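Microcin B17-processing protein McbB (Escherichia coli str. K-12 substr. MG1655, PDB 6GRH) is needed to convert the inactive microcin B17 precursor peptide McbA into the active antibiotic. Local coordinates at residues E41-V46 and E78-T83; E48-K53 and D63-E68; R239-H244 and V270-I275; I246-Q251 and T256-S261. All coordinates share one frame; numbering follows the deposited sequence.

Contact 1 (E41-V46 and E78-T83); sequences EGMKKV and EFLITT
M43 leaves helix 41-52 with CG anti to its backbone N, then kinks twice (chi2 58°, chi3 73°), which brings SD and CE obliquely against the CD2/CE2 side of the F79 ring; on the other helix L80 has CG set beside its own backbone N, and its CD2 faces the sulfur. This is helix-helix packing in the N-terminal domain, whose small antiparallel sheet and three helices are consistent with the winged-helix domain that binds leader peptides in relatives. The short segments, with axes 12.5 Å apart, cross at -56°, and the packing between them is done by four buried apolar residues, M43, V46, F79 and L80. M43 to F79 is a Met-aromatic contact: SD lies 4.8 Å from the ring centroid, well away from the normal, and CE comes within 3.8 Å of F79 CD2. M43 and L80 run past one another in opposite senses, M43 SD to L80 CD2 at 4.0 Å. V46 CG1 adds a looser touch to L80 CD1 at 4.4 Å. A chain of another protein reaches this patch, setting an aromatic ring edge-to-face with F79 and packing on M43. T83 lies on one face of F79: its OG1 donates to F79 O at 2.7 Å, while its CG2 sits 3.8 Å above the F79 ring plane, offset toward the rim.

Contact 2 (E48-K53 and D63-E68); sequences ESLRSK and DKLLDE
Apolar packing comes first: L65, partly exposed on helix 59-68, points at helix 41-52, and its CD2 meets CD2 of the buried L50 at 4.0 Å, the two side chains crossing at a slant. The first torsion of L65 (chi1 -134°) lies away from the usual staggered values and turns both methyls toward S49. The polar-apolar touch is there: in the modelled one of its two conformers, S49 OG lies 3.3 Å from L65 CD2 and 3.5 Å from L65 CD1. Helices 41-52 and 59-68, joined by strand 56-57, belong to an N-terminal domain that resembles a winged helix, and this contact faces its first two helices toward each other. No hydrogen bond crosses between the two segments; S52 OG donates to S49 O at 3.1 Å near the end of helix 41-52. Salt bridges lie outside the pair, with D63 to K77 and D67 to K73 tying helix 59-68 to helix 73-82, and R51 to E19 of strand 13-23.

Contact 3 (R239-H244 and V270-I275); sequences RGFSYH and VSADLI
F241 pushes its ring from helix 236-254 against A272 and L274 at the end of strand 269-273, and that ring carries all the tight packing. Its CG stands anti to the backbone N (chi1 -175°), which sends the ring toward the strand. The rim carbon CE2 of F241 meets A272 CB at 3.7 Å, with the methyl at the ring edge and in its plane. L274 CD2 comes in obliquely, 3.6 Å from F241 CD2. All three residues are buried, and the contact joins the helix to the mixed sheet that forms the body of the chain. The looser side lies just beyond: D273, partly exposed, points away from the helix and, in the conformer given, closes an Asx turn, D273 OD2 accepting from I275 N at 2.8 Å as the chain leaves the strand. It packs there on F208 of a third subunit. The second subunit reaches L274 O: H244 NE2 and R248 NE of that copy both bond to it. No hydrogen bond joins the two segments, so their direct contact is apolar, and the polar grip on L274 O comes from the second subunit, which makes this small core part of the subunit interface as well.

Contact 4 (I246-Q251 and T256-S261); sequences IKRRLQ and TSLVKS. With EDO (1,2-ethanediol), chain J.
The loop after helix 236-254 folds back over its last turns, and Q251 ties the two together. Its side chain runs out extended, with CG anti to the backbone N (chi1 -177°), and Q251 NE2 donates to T256 O at 2.9 Å. That bond is fairly straight (156°) and lies in the carbonyl plane. The other end of the amide is gripped from its own helix: R248 NH1 gives a 2.8 Å bond to Q251 OE1, which sits in the guanidinium plane. L258 packs beside the pair, its CD1 3.6 Å from Q251 NE2 and 4.1 Å from R248 NH1. An ethanediol, probably from the crystallisation liquor, also lies at the guanidinium edge, its O1 3.1 Å from R248 NH2, with a weak second bond from NH1. Nearby, K247 NZ forms a salt bridge with E238 of the second subunit, and S261 at the end of the loop pairs in parallel with a strand of McbC. Since OE1 takes an arginine N-H and NE2 gives to a carbonyl, the orientation of the Q251 amide is settled, and the arginine's charge probably polarises it, making NE2 a better donor to the loop.

In the fold
The four contacts fall into two pairs. Contacts 1 and 2 share helix 41-52 in the N-terminal domain; their centres are 9 Å apart, and they touch directly, L80 CD1 to L50 CD1 at 4.0 Å and V46 CG2 to L65 O at 3.8 Å. Contacts 3 and 4 share helix 236-254, with centres about 15 Å apart and a touch between V270 CG2 and R249 CD at 4.2 Å; both also meet the second subunit. The centres of contact 1 and contact 2 each lie about 25 Å from the centre of contact 4 and about 36 Å from that of contact 3, with no touching atoms. The zinc ligands C192, C195, C290 and C292 belong to none of these segments.

Contact 1 (E41-V46 and E78-T83)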
loop_
_atom_site.group_PDB
_atom_site.type_symbol
_atom_site.label_atom_id
_atom_site.label_comp_id
_atom_site.label_asym_id
_atom_site.label_seq_id
_atom_site.Cartn_x
_atom_site.Cartn_y
_atom_site.Cartn_z
ATOM N N GLU B 41 -37.351 -41.266 -15.109
ATOM C CA GLU B 41 -38.308 -40.942 -14.031
ATOM C C GLU B 41 -37.736 -41.143 -12.634
ATOM O O GLU B 41 -37.914 -40.293 -11.780
ATOM C CB GLU B 41 -39.608 -41.776 -14.151
ATOM C CG GLU B 41 -40.510 -41.415 -15.310
ATOM C CD GLU B 41 -40.950 -39.953 -15.335
ATOM O OE1 GLU B 41 -40.995 -39.267 -14.278
ATOM O OE2 GLU B 41 -41.269 -39.486 -16.447
ATOM N N GLY B 42 -37.051 -42.262 -12.408
ATOM C CA GLY B 42 -36.382 -42.516 -11.140
ATOM C C GLY B 42 -35.389 -41.431 -10.718
ATOM O O GLY B 42 -35.353 -41.012 -9.567
ATOM N N MET B 43 -34.580 -40.944 -11.655
ATOM C CA MET B 43 -33.607 -39.921 -11.316
ATOM C C MET B 43 -34.342 -38.605 -11.064
ATOM O O MET B 43 -33.926 -37.847 -10.206
ATOM C CB MET B 43 -32.551 -39.780 -12.396
ATOM C CG MET B 43 -31.462 -38.779 -12.078
ATOM S SD MET B 43 -30.495 -39.053 -10.566
ATOM C CE MET B 43 -29.495 -40.461 -11.091
ATOM N N LYS B 44 -35.452 -38.350 -11.771
ATOM C CA LYS B 44 -36.257 -37.143 -11.479
ATOM C C LYS B 44 -36.709 -37.176 -10.010
ATOM O O LYS B 44 -36.540 -36.221 -9.277
ATOM C CB LYS B 44 -37.464 -37.057 -12.421
ATOM C CG LYS B 44 -38.451 -35.955 -12.085
ATOM C CD LYS B 44 -39.574 -35.892 -13.113
ATOM C CE LYS B 44 -40.593 -34.847 -12.684
ATOM N NZ LYS B 44 -41.742 -34.758 -13.611
ATOM N N LYS B 45 -37.257 -38.315 -9.597
ATOM C CA LYS B 45 -37.678 -38.530 -8.209
ATOM C C LYS B 45 -36.568 -38.298 -7.194
ATOM O O LYS B 45 -36.775 -37.626 -6.192
ATOM C CB LYS B 45 -38.304 -39.935 -8.032
ATOM N N VAL B 46 -35.386 -38.831 -7.467
ATOM C CA VAL B 46 -34.218 -38.641 -6.603
ATOM C C VAL B 46 -33.881 -37.163 -6.472
ATOM O O VAL B 46 -33.732 -36.646 -5.367
ATOM C CB VAL B 46 -33.015 -39.459 -7.133
ATOM C CG1 VAL B 46 -31.722 -39.095 -6.415
ATOM C CG2 VAL B 46 -33.289 -40.949 -6.998
ATOM N N GLU B 78 -22.171 -41.043 -9.280
ATOM C CA GLU B 78 -21.293 -40.449 -10.296
ATOM C C GLU B 78 -22.005 -39.351 -11.107
ATOM O O GLU B 78 -21.427 -38.297 -11.403
ATOM C CB GLU B 78 -20.771 -41.539 -11.244
ATOM C CG GLU B 78 -19.608 -41.084 -12.103
ATOM C CD GLU B 78 -19.123 -42.164 -13.063
ATOM O OE1 GLU B 78 -19.723 -43.276 -13.139
ATOM O OE2 GLU B 78 -18.117 -41.887 -13.752
ATOM N N PHE B 79 -23.255 -39.612 -11.466
ATOM C CA PHE B 79 -24.084 -38.622 -12.162
ATOM C C PHE B 79 -24.303 -37.384 -11.282
ATOM O O PHE B 79 -24.111 -36.255 -11.732
ATOM C CB PHE B 79 -25.428 -39.241 -12.578
ATOM C CG PHE B 79 -26.399 -38.251 -13.144
ATOM C CD1 PHE B 79 -26.342 -37.897 -14.483
ATOM C CD2 PHE B 79 -27.321 -37.624 -12.337
ATOM C CE1 PHE B 79 -27.224 -36.986 -15.019
ATOM C CE2 PHE B 79 -28.202 -36.691 -12.872
ATOM C CZ PHE B 79 -28.158 -36.392 -14.214
ATOM N N LEU B 80 -24.692 -37.615 -10.031
ATOM C CA LEU B 80 -25.000 -36.528 -9.113
ATOM C C LEU B 80 -23.770 -35.679 -8.808
ATOM O O LEU B 80 -23.889 -34.477 -8.666
ATOM C CB LEU B 80 -25.613 -37.078 -7.816
ATOM C CG LEU B 80 -26.993 -37.748 -7.981
ATOM C CD1 LEU B 80 -27.406 -38.496 -6.722
ATOM C CD2 LEU B 80 -28.060 -36.749 -8.371
ATOM N N ILE B 81 -22.597 -36.314 -8.713
ATOM C CA ILE B 81 -21.356 -35.620 -8.432
ATOM C C ILE B 81 -20.888 -34.830 -9.667
ATOM O O ILE B 81 -20.519 -33.653 -9.545
ATOM C CB ILE B 81 -20.222 -36.576 -7.992
ATOM C CG1 ILE B 81 -20.503 -37.089 -6.570
ATOM C CG2 ILE B 81 -18.852 -35.881 -8.027
ATOM C CD1 ILE B 81 -19.711 -38.327 -6.199
ATOM N N THR B 82 -20.872 -35.491 -10.820
ATOM C CA THR B 82 -20.309 -34.880 -12.031
ATOM C C THR B 82 -21.154 -33.714 -12.512
ATOM O O THR B 82 -20.592 -32.735 -12.970
ATOM C CB THR B 82 -20.086 -35.886 -13.173
ATOM O OG1 THR B 82 -21.304 -36.593 -13.447
ATOM C CG2 THR B 82 -19.002 -36.869 -12.815
ATOM N N THR B 83 -22.479 -33.789 -12.349
ATOM C CA THR B 83 -23.375 -32.703 -12.757
ATOM C C THR B 83 -23.458 -31.524 -11.800
ATOM O O THR B 83 -24.022 -30.508 -12.186
ATOM C CB THR B 83 -24.811 -33.212 -13.044
ATOM O OG1 THR B 83 -25.374 -33.832 -11.857
ATOM C CG2 THR B 83 -24.815 -34.181 -14.211
#

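Contact 2 (E48-K53 and D63-E68)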
loop_
_atom_site.group_PDB
_atom_site.type_symbol
_atom_site.label_atom_id
_atom_site.label_comp_id
_atom_site.label_asym_id
_atom_site.label_seq_id
_atom_site.Cartn_x
_atom_site.Cartn_y
_atom_site.Cartn_z
ATOM N N GLU B 48 -35.767 -34.504 -7.048
ATOM C CA GLU B 48 -36.818 -33.823 -6.277
ATOM C C GLU B 48 -36.678 -34.001 -4.752
ATOM O O GLU B 48 -36.833 -33.036 -3.989
ATOM C CB GLU B 48 -38.198 -34.275 -6.748
ATOM C CG GLU B 48 -38.509 -33.689 -8.116
ATOM C CD GLU B 48 -39.794 -34.196 -8.730
ATOM O OE1 GLU B 48 -40.208 -35.350 -8.436
ATOM O OE2 GLU B 48 -40.373 -33.434 -9.542
ATOM N N SER B 49 -36.382 -35.221 -4.304
ATOM C CA SER B 49 -36.178 -35.471 -2.874
ATOM C C SER B 49 -34.936 -34.773 -2.350
ATOM O O SER B 49 -34.982 -34.175 -1.277
ATOM C CB SER B 49 -36.053 -36.952 -2.544
ATOM O OG SER B 49 -35.386 -37.059 -1.290
ATOM N N LEU B 50 -33.836 -34.836 -3.104
ATOM C CA LEU B 50 -32.640 -34.102 -2.734
ATOM C C LEU B 50 -32.895 -32.600 -2.656
ATOM O O LEU B 50 -32.333 -31.932 -1.778
ATOM C CB LEU B 50 -31.466 -34.371 -3.695
ATOM C CG LEU B 50 -30.842 -35.770 -3.625
ATOM C CD1 LEU B 50 -29.739 -35.935 -4.655
ATOM C CD2 LEU B 50 -30.289 -36.031 -2.232
ATOM N N ARG B 51 -33.743 -32.081 -3.546
ATOM C CA ARG B 51 -34.013 -30.642 -3.544
ATOM C C ARG B 51 -34.782 -30.172 -2.295
ATOM O O ARG B 51 -34.579 -29.045 -1.830
ATOM C CB ARG B 51 -34.754 -30.198 -4.805
ATOM C CG ARG B 51 -34.940 -28.681 -4.931
ATOM C CD ARG B 51 -33.638 -27.874 -4.824
ATOM N NE ARG B 51 -33.911 -26.454 -4.902
ATOM C CZ ARG B 51 -34.412 -25.698 -3.918
ATOM N NH1 ARG B 51 -34.677 -26.195 -2.716
ATOM N NH2 ARG B 51 -34.652 -24.411 -4.142
ATOM N N SER B 52 -35.652 -31.015 -1.764
ATOM C CA SER B 52 -36.351 -30.671 -0.543
ATOM C C SER B 52 -35.541 -30.861 0.760
ATOM O O SER B 52 -35.944 -30.325 1.779
ATOM C CB SER B 52 -37.710 -31.387 -0.462
ATOM O OG SER B 52 -37.519 -32.747 -0.196
ATOM N N LYS B 53 -34.375 -31.518 0.712
ATOM C CA LYS B 53 -33.457 -31.604 1.876
ATOM C C LYS B 53 -32.457 -30.453 1.999
ATOM O O LYS B 53 -32.112 -29.798 1.010
ATOM C CB LYS B 53 -32.662 -32.906 1.841
ATOM C CG LYS B 53 -33.355 -34.038 2.560
ATOM C CD LYS B 53 -32.662 -35.366 2.349
ATOM C CE LYS B 53 -33.657 -36.491 2.576
ATOM N NZ LYS B 53 -34.680 -36.069 3.568
ATOM N N ASP B 63 -28.178 -43.686 -0.722
ATOM C CA ASP B 63 -28.273 -45.065 -1.223
ATOM C C ASP B 63 -29.706 -45.581 -1.260
ATOM O O ASP B 63 -30.140 -46.142 -2.259
ATOM C CB ASP B 63 -27.412 -46.025 -0.384
ATOM C CG ASP B 63 -25.923 -45.817 -0.604
ATOM O OD1 ASP B 63 -25.550 -44.925 -1.401
ATOM O OD2 ASP B 63 -25.114 -46.531 0.028
ATOM N N LYS B 64 -30.421 -45.377 -0.156
ATOM C CA LYS B 64 -31.833 -45.754 -0.028
ATOM C C LYS B 64 -32.681 -45.051 -1.101
ATOM O O LYS B 64 -33.482 -45.664 -1.764
ATOM C CB LYS B 64 -32.332 -45.383 1.380
ATOM C CG LYS B 64 -33.602 -46.080 1.851
ATOM C CD LYS B 64 -33.593 -46.228 3.386
ATOM C CE LYS B 64 -34.974 -46.462 3.978
ATOM N NZ LYS B 64 -35.732 -47.538 3.297
ATOM N N LEU B 65 -32.467 -43.754 -1.265
ATOM C CA LEU B 65 -33.153 -42.971 -2.303
ATOM C C LEU B 65 -32.936 -43.559 -3.703
ATOM O O LEU B 65 -33.884 -43.741 -4.473
ATOM C CB LEU B 65 -32.662 -41.527 -2.274
ATOM C CG LEU B 65 -33.672 -40.394 -2.343
ATOM C CD1 LEU B 65 -34.801 -40.501 -1.328
ATOM C CD2 LEU B 65 -32.891 -39.092 -2.143
ATOM N N LEU B 66 -31.679 -43.869 -3.998
ATOM C CA LEU B 66 -31.307 -44.478 -5.279
ATOM C C LEU B 66 -31.911 -45.882 -5.450
ATOM O O LEU B 66 -32.446 -46.197 -6.517
ATOM C CB LEU B 66 -29.782 -44.504 -5.443
ATOM C CG LEU B 66 -29.123 -43.128 -5.566
ATOM C CD1 LEU B 66 -27.618 -43.218 -5.325
ATOM C CD2 LEU B 66 -29.431 -42.536 -6.927
ATOM N N ASP B 67 -31.840 -46.711 -4.403
ATOM C CA ASP B 67 -32.481 -48.045 -4.409
ATOM C C ASP B 67 -33.964 -47.958 -4.695
ATOM O O ASP B 67 -34.472 -48.718 -5.490
ATOM C CB ASP B 67 -32.292 -48.795 -3.077
ATOM C CG ASP B 67 -30.873 -49.363 -2.892
ATOM O OD1 ASP B 67 -30.066 -49.343 -3.850
ATOM O OD2 ASP B 67 -30.567 -49.843 -1.775
ATOM N N GLU B 68 -34.649 -47.010 -4.066
ATOM C CA GLU B 68 -36.105 -46.832 -4.257
ATOM C C GLU B 68 -36.505 -46.474 -5.695
ATOM O O GLU B 68 -37.550 -46.877 -6.180
ATOM C CB GLU B 68 -36.624 -45.777 -3.266
ATOM C CG GLU B 68 -36.720 -46.318 -1.836
ATOM C CD GLU B 68 -37.066 -45.269 -0.769
ATOM O OE1 GLU B 68 -36.787 -44.065 -0.921
ATOM O OE2 GLU B 68 -37.627 -45.677 0.260
#

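Contact 3 (R239-H244 and V270-I275)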
loop_
_atom_site.group_PDB
_atom_site.type_symbol
_atom_site.label_atom_id
_atom_site.label_comp_id
_atom_site.label_asym_id
_atom_site.label_seq_id
_atom_site.Cartn_x
_atom_site.Cartn_y
_atom_site.Cartn_z
ATOM N N ARG B 239 -28.946 -4.500 6.937
ATOM C CA ARG B 239 -28.968 -5.729 7.746
ATOM C C ARG B 239 -29.004 -7.000 6.889
ATOM O O ARG B 239 -28.300 -7.961 7.193
ATOM C CB ARG B 239 -30.126 -5.726 8.746
ATOM C CG ARG B 239 -29.982 -4.688 9.813
ATOM C CD ARG B 239 -31.117 -4.710 10.809
ATOM N NE ARG B 239 -30.835 -3.719 11.842
ATOM C CZ ARG B 239 -31.367 -2.498 11.916
ATOM N NH1 ARG B 239 -32.313 -2.071 11.056
ATOM N NH2 ARG B 239 -30.984 -1.696 12.891
ATOM N N GLY B 240 -29.790 -6.977 5.809
ATOM C CA GLY B 240 -29.902 -8.138 4.884
ATOM C C GLY B 240 -28.609 -8.439 4.155
ATOM O O GLY B 240 -28.172 -9.582 4.073
ATOM N N PHE B 241 -27.974 -7.385 3.666
ATOM C CA PHE B 241 -26.652 -7.458 3.034
ATOM C C PHE B 241 -25.638 -8.042 4.002
ATOM O O PHE B 241 -24.928 -8.989 3.666
ATOM C CB PHE B 241 -26.262 -6.035 2.608
ATOM C CG PHE B 241 -24.984 -5.928 1.824
ATOM C CD1 PHE B 241 -24.955 -6.180 0.445
ATOM C CD2 PHE B 241 -23.828 -5.504 2.437
ATOM C CE1 PHE B 241 -23.779 -6.026 -0.297
ATOM C CE2 PHE B 241 -22.656 -5.340 1.709
ATOM C CZ PHE B 241 -22.624 -5.607 0.343
ATOM N N SER B 242 -25.610 -7.493 5.215
ATOM C CA SER B 242 -24.726 -7.985 6.294
ATOM C C SER B 242 -24.963 -9.464 6.603
ATOM O O SER B 242 -24.033 -10.249 6.727
ATOM C CB SER B 242 -24.956 -7.168 7.570
ATOM O OG SER B 242 -24.622 -5.793 7.378
ATOM N N TYR B 243 -26.238 -9.825 6.705
ATOM C CA TYR B 243 -26.665 -11.209 6.966
ATOM C C TYR B 243 -26.099 -12.173 5.922
ATOM O O TYR B 243 -25.567 -13.225 6.273
ATOM C CB TYR B 243 -28.188 -11.251 6.961
ATOM C CG TYR B 243 -28.885 -12.507 7.404
ATOM C CD1 TYR B 243 -28.946 -12.854 8.751
ATOM C CD2 TYR B 243 -29.561 -13.310 6.484
ATOM C CE1 TYR B 243 -29.651 -13.985 9.169
ATOM C CE2 TYR B 243 -30.275 -14.450 6.896
ATOM C CZ TYR B 243 -30.320 -14.769 8.248
ATOM O OH TYR B 243 -30.994 -15.887 8.661
ATOM N N HIS B 244 -26.198 -11.797 4.647
ATOM C CA HIS B 244 -25.637 -12.612 3.592
ATOM C C HIS B 244 -24.111 -12.741 3.678
ATOM O O HIS B 244 -23.570 -13.844 3.493
ATOM C CB HIS B 244 -26.061 -12.066 2.239
ATOM C CG HIS B 244 -25.698 -12.951 1.098
ATOM N ND1 HIS B 244 -26.197 -14.235 0.957
ATOM C CD2 HIS B 244 -24.866 -12.743 0.050
ATOM C CE1 HIS B 244 -25.668 -14.780 -0.126
ATOM N NE2 HIS B 244 -24.870 -13.892 -0.700
ATOM N N VAL B 270 -12.604 -8.976 5.797
ATOM C CA VAL B 270 -13.469 -8.659 4.678
ATOM C C VAL B 270 -14.221 -7.399 5.081
ATOM O O VAL B 270 -14.867 -7.388 6.116
ATOM C CB VAL B 270 -14.498 -9.782 4.411
ATOM C CG1 VAL B 270 -15.431 -9.389 3.250
ATOM C CG2 VAL B 270 -13.786 -11.099 4.140
ATOM N N SER B 271 -14.088 -6.333 4.298
ATOM C CA SER B 271 -14.785 -5.070 4.543
ATOM C C SER B 271 -15.704 -4.773 3.358
ATOM O O SER B 271 -15.319 -4.990 2.206
ATOM C CB SER B 271 -13.779 -3.910 4.720
ATOM O OG SER B 271 -12.780 -4.251 5.688
ATOM N N ALA B 272 -16.893 -4.258 3.627
ATOM C CA ALA B 272 -17.855 -3.939 2.577
ATOM C C ALA B 272 -18.294 -2.490 2.716
ATOM O O ALA B 272 -18.693 -2.068 3.793
ATOM C CB ALA B 272 -19.059 -4.864 2.654
ATOM N N ASP B 273 -18.200 -1.719 1.642
ATOM C CA ASP B 273 -18.772 -0.393 1.620
ATOM C C ASP B 273 -20.278 -0.518 1.400
ATOM O O ASP B 273 -20.708 -1.013 0.362
ATOM C CB ASP B 273 -18.134 0.440 0.509
ATOM C CG ASP B 273 -18.586 1.885 0.531
ATOM O OD1 ASP B 273 -17.720 2.783 0.620
ATOM O OD2 ASP B 273 -19.805 2.145 0.462
ATOM N N LEU B 274 -21.078 -0.080 2.372
ATOM C CA LEU B 274 -22.534 -0.218 2.294
ATOM C C LEU B 274 -23.212 0.653 1.228
ATOM O O LEU B 274 -24.363 0.386 0.848
ATOM C CB LEU B 274 -23.178 0.003 3.657
ATOM C CG LEU B 274 -22.865 -1.077 4.693
ATOM C CD1 LEU B 274 -23.325 -0.629 6.076
ATOM C CD2 LEU B 274 -23.466 -2.409 4.307
ATOM N N ILE B 275 -22.500 1.666 0.730
ATOM C CA ILE B 275 -23.012 2.527 -0.335
ATOM C C ILE B 275 -22.780 1.882 -1.715
ATOM O O ILE B 275 -23.721 1.685 -2.477
ATOM C CB ILE B 275 -22.375 3.939 -0.287
ATOM C CG1 ILE B 275 -22.455 4.547 1.127
ATOM C CG2 ILE B 275 -23.052 4.889 -1.299
ATOM C CD1 ILE B 275 -23.862 4.605 1.704
#

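Contact 4 (I246-Q251 and T256-S261)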
loop_
_atom_site.group_PDB
_atom_site.type_symbol
_atom_site.label_atom_id
_atom_site.label_comp_id
_atom_site.label_asym_id
_atom_site.label_seq_id
_atom_site.Cartn_x
_atom_site.Cartn_y
_atom_site.Cartn_z
ATOM N N ILE B 246 -22.191 -12.498 6.358
ATOM C CA ILE B 246 -21.943 -13.375 7.509
ATOM C C ILE B 246 -22.111 -14.845 7.097
ATOM O O ILE B 246 -21.211 -15.688 7.310
ATOM C CB ILE B 246 -22.847 -13.005 8.696
ATOM C CG1 ILE B 246 -22.478 -11.619 9.253
ATOM C CG2 ILE B 246 -22.745 -14.027 9.828
ATOM C CD1 ILE B 246 -23.433 -11.059 10.284
ATOM N N LYS B 247 -23.245 -15.147 6.468
ATOM C CA LYS B 247 -23.503 -16.496 6.003
ATOM C C LYS B 247 -22.406 -17.022 5.084
ATOM O O LYS B 247 -21.868 -18.121 5.301
ATOM C CB LYS B 247 -24.860 -16.581 5.304
ATOM C CG LYS B 247 -25.247 -18.031 5.056
ATOM C CD LYS B 247 -26.431 -18.163 4.128
ATOM C CE LYS B 247 -25.972 -18.137 2.684
ATOM N NZ LYS B 247 -27.157 -18.405 1.864
ATOM N N ARG B 248 -22.051 -16.220 4.072
ATOM C CA ARG B 248 -21.043 -16.655 3.134
ATOM C C ARG B 248 -19.674 -16.806 3.749
ATOM O O ARG B 248 -18.950 -17.724 3.401
ATOM C CB ARG B 248 -20.954 -15.759 1.915
ATOM C CG ARG B 248 -22.165 -15.871 1.034
ATOM C CD ARG B 248 -22.403 -17.303 0.541
ATOM N NE ARG B 248 -23.259 -17.265 -0.628
ATOM C CZ ARG B 248 -24.005 -18.258 -1.080
ATOM N NH1 ARG B 248 -24.031 -19.450 -0.483
ATOM N NH2 ARG B 248 -24.714 -18.056 -2.182
ATOM N N ARG B 249 -19.349 -15.943 4.698
ATOM C CA ARG B 249 -18.097 -16.076 5.392
ATOM C C ARG B 249 -18.039 -17.341 6.254
ATOM O O ARG B 249 -17.048 -18.072 6.234
ATOM C CB ARG B 249 -17.780 -14.774 6.167
ATOM C CG ARG B 249 -16.412 -14.785 6.801
ATOM C CD ARG B 249 -15.335 -14.640 5.744
ATOM N NE ARG B 249 -14.023 -14.673 6.360
ATOM C CZ ARG B 249 -13.008 -15.465 6.030
ATOM N NH1 ARG B 249 -13.070 -16.323 4.999
ATOM N NH2 ARG B 249 -11.878 -15.366 6.730
ATOM N N LEU B 250 -19.083 -17.611 7.006
ATOM C CA LEU B 250 -19.164 -18.851 7.769
ATOM C C LEU B 250 -19.109 -20.062 6.870
ATOM O O LEU B 250 -18.469 -21.075 7.201
ATOM C CB LEU B 250 -20.445 -18.909 8.618
ATOM C CG LEU B 250 -20.424 -18.273 10.003
ATOM C CD1 LEU B 250 -21.827 -18.298 10.580
ATOM C CD2 LEU B 250 -19.419 -18.945 10.935
ATOM N N GLN B 251 -19.810 -19.966 5.737
ATOM C CA GLN B 251 -19.808 -21.027 4.742
ATOM C C GLN B 251 -18.402 -21.308 4.218
ATOM O O GLN B 251 -17.996 -22.480 4.175
ATOM C CB GLN B 251 -20.792 -20.715 3.635
ATOM C CG GLN B 251 -20.909 -21.805 2.589
ATOM C CD GLN B 251 -22.068 -21.587 1.640
ATOM O OE1 GLN B 251 -22.788 -20.585 1.722
ATOM N NE2 GLN B 251 -22.314 -22.572 0.799
ATOM N N THR B 256 -20.443 -25.707 3.416
ATOM C CA THR B 256 -20.280 -26.329 2.106
ATOM C C THR B 256 -19.498 -25.371 1.204
ATOM O O THR B 256 -20.005 -24.315 0.795
ATOM C CB THR B 256 -21.656 -26.645 1.498
ATOM O OG1 THR B 256 -22.314 -27.581 2.347
ATOM C CG2 THR B 256 -21.537 -27.189 0.081
ATOM N N SER B 257 -18.262 -25.735 0.928
ATOM C CA SER B 257 -17.378 -24.886 0.123
ATOM C C SER B 257 -17.853 -24.925 -1.327
ATOM O O SER B 257 -18.013 -26.008 -1.898
ATOM C CB SER B 257 -15.922 -25.372 0.242
ATOM O OG SER B 257 -15.061 -24.566 -0.572
ATOM N N LEU B 258 -18.181 -23.760 -1.886
ATOM C CA LEU B 258 -18.573 -23.655 -3.289
ATOM C C LEU B 258 -17.453 -23.069 -4.195
ATOM O O LEU B 258 -17.328 -23.444 -5.355
ATOM C CB LEU B 258 -19.837 -22.797 -3.379
ATOM C CG LEU B 258 -21.081 -23.375 -2.705
ATOM C CD1 LEU B 258 -22.210 -22.363 -2.749
ATOM C CD2 LEU B 258 -21.477 -24.672 -3.372
ATOM N N VAL B 259 -16.653 -22.169 -3.648
ATOM C CA VAL B 259 -15.530 -21.559 -4.365
ATOM C C VAL B 259 -14.359 -21.633 -3.385
ATOM O O VAL B 259 -14.462 -21.103 -2.292
ATOM C CB VAL B 259 -15.840 -20.086 -4.699
ATOM C CG1 VAL B 259 -14.608 -19.371 -5.287
ATOM C CG2 VAL B 259 -17.000 -20.009 -5.690
ATOM N N LYS B 260 -13.266 -22.274 -3.761
ATOM C CA LYS B 260 -12.085 -22.308 -2.907
ATOM C C LYS B 260 -11.418 -20.917 -2.787
ATOM O O LYS B 260 -11.465 -20.101 -3.716
ATOM C CB LYS B 260 -11.074 -23.318 -3.437
ATOM C CG LYS B 260 -11.462 -24.778 -3.313
ATOM C CD LYS B 260 -10.561 -25.625 -4.219
ATOM C CE LYS B 260 -10.555 -27.105 -3.889
ATOM N NZ LYS B 260 -11.893 -27.593 -3.511
ATOM N N SER B 261 -10.828 -20.649 -1.621
ATOM C CA SER B 261 -10.054 -19.430 -1.388
ATOM C C SER B 261 -8.577 -19.724 -1.483
ATOM O O SER B 261 -8.115 -20.785 -1.051
ATOM C CB SER B 261 -10.344 -18.882 0.009
ATOM O OG SER B 261 -11.733 -18.695 0.213
HETATM C C1 EDO J . -27.077 -20.511 -2.770
HETATM O O1 EDO J . -25.715 -20.789 -3.107
HETATM C C2 EDO J . -27.693 -19.733 -3.919
HETATM O O2 EDO J . -28.909 -19.107 -3.516
#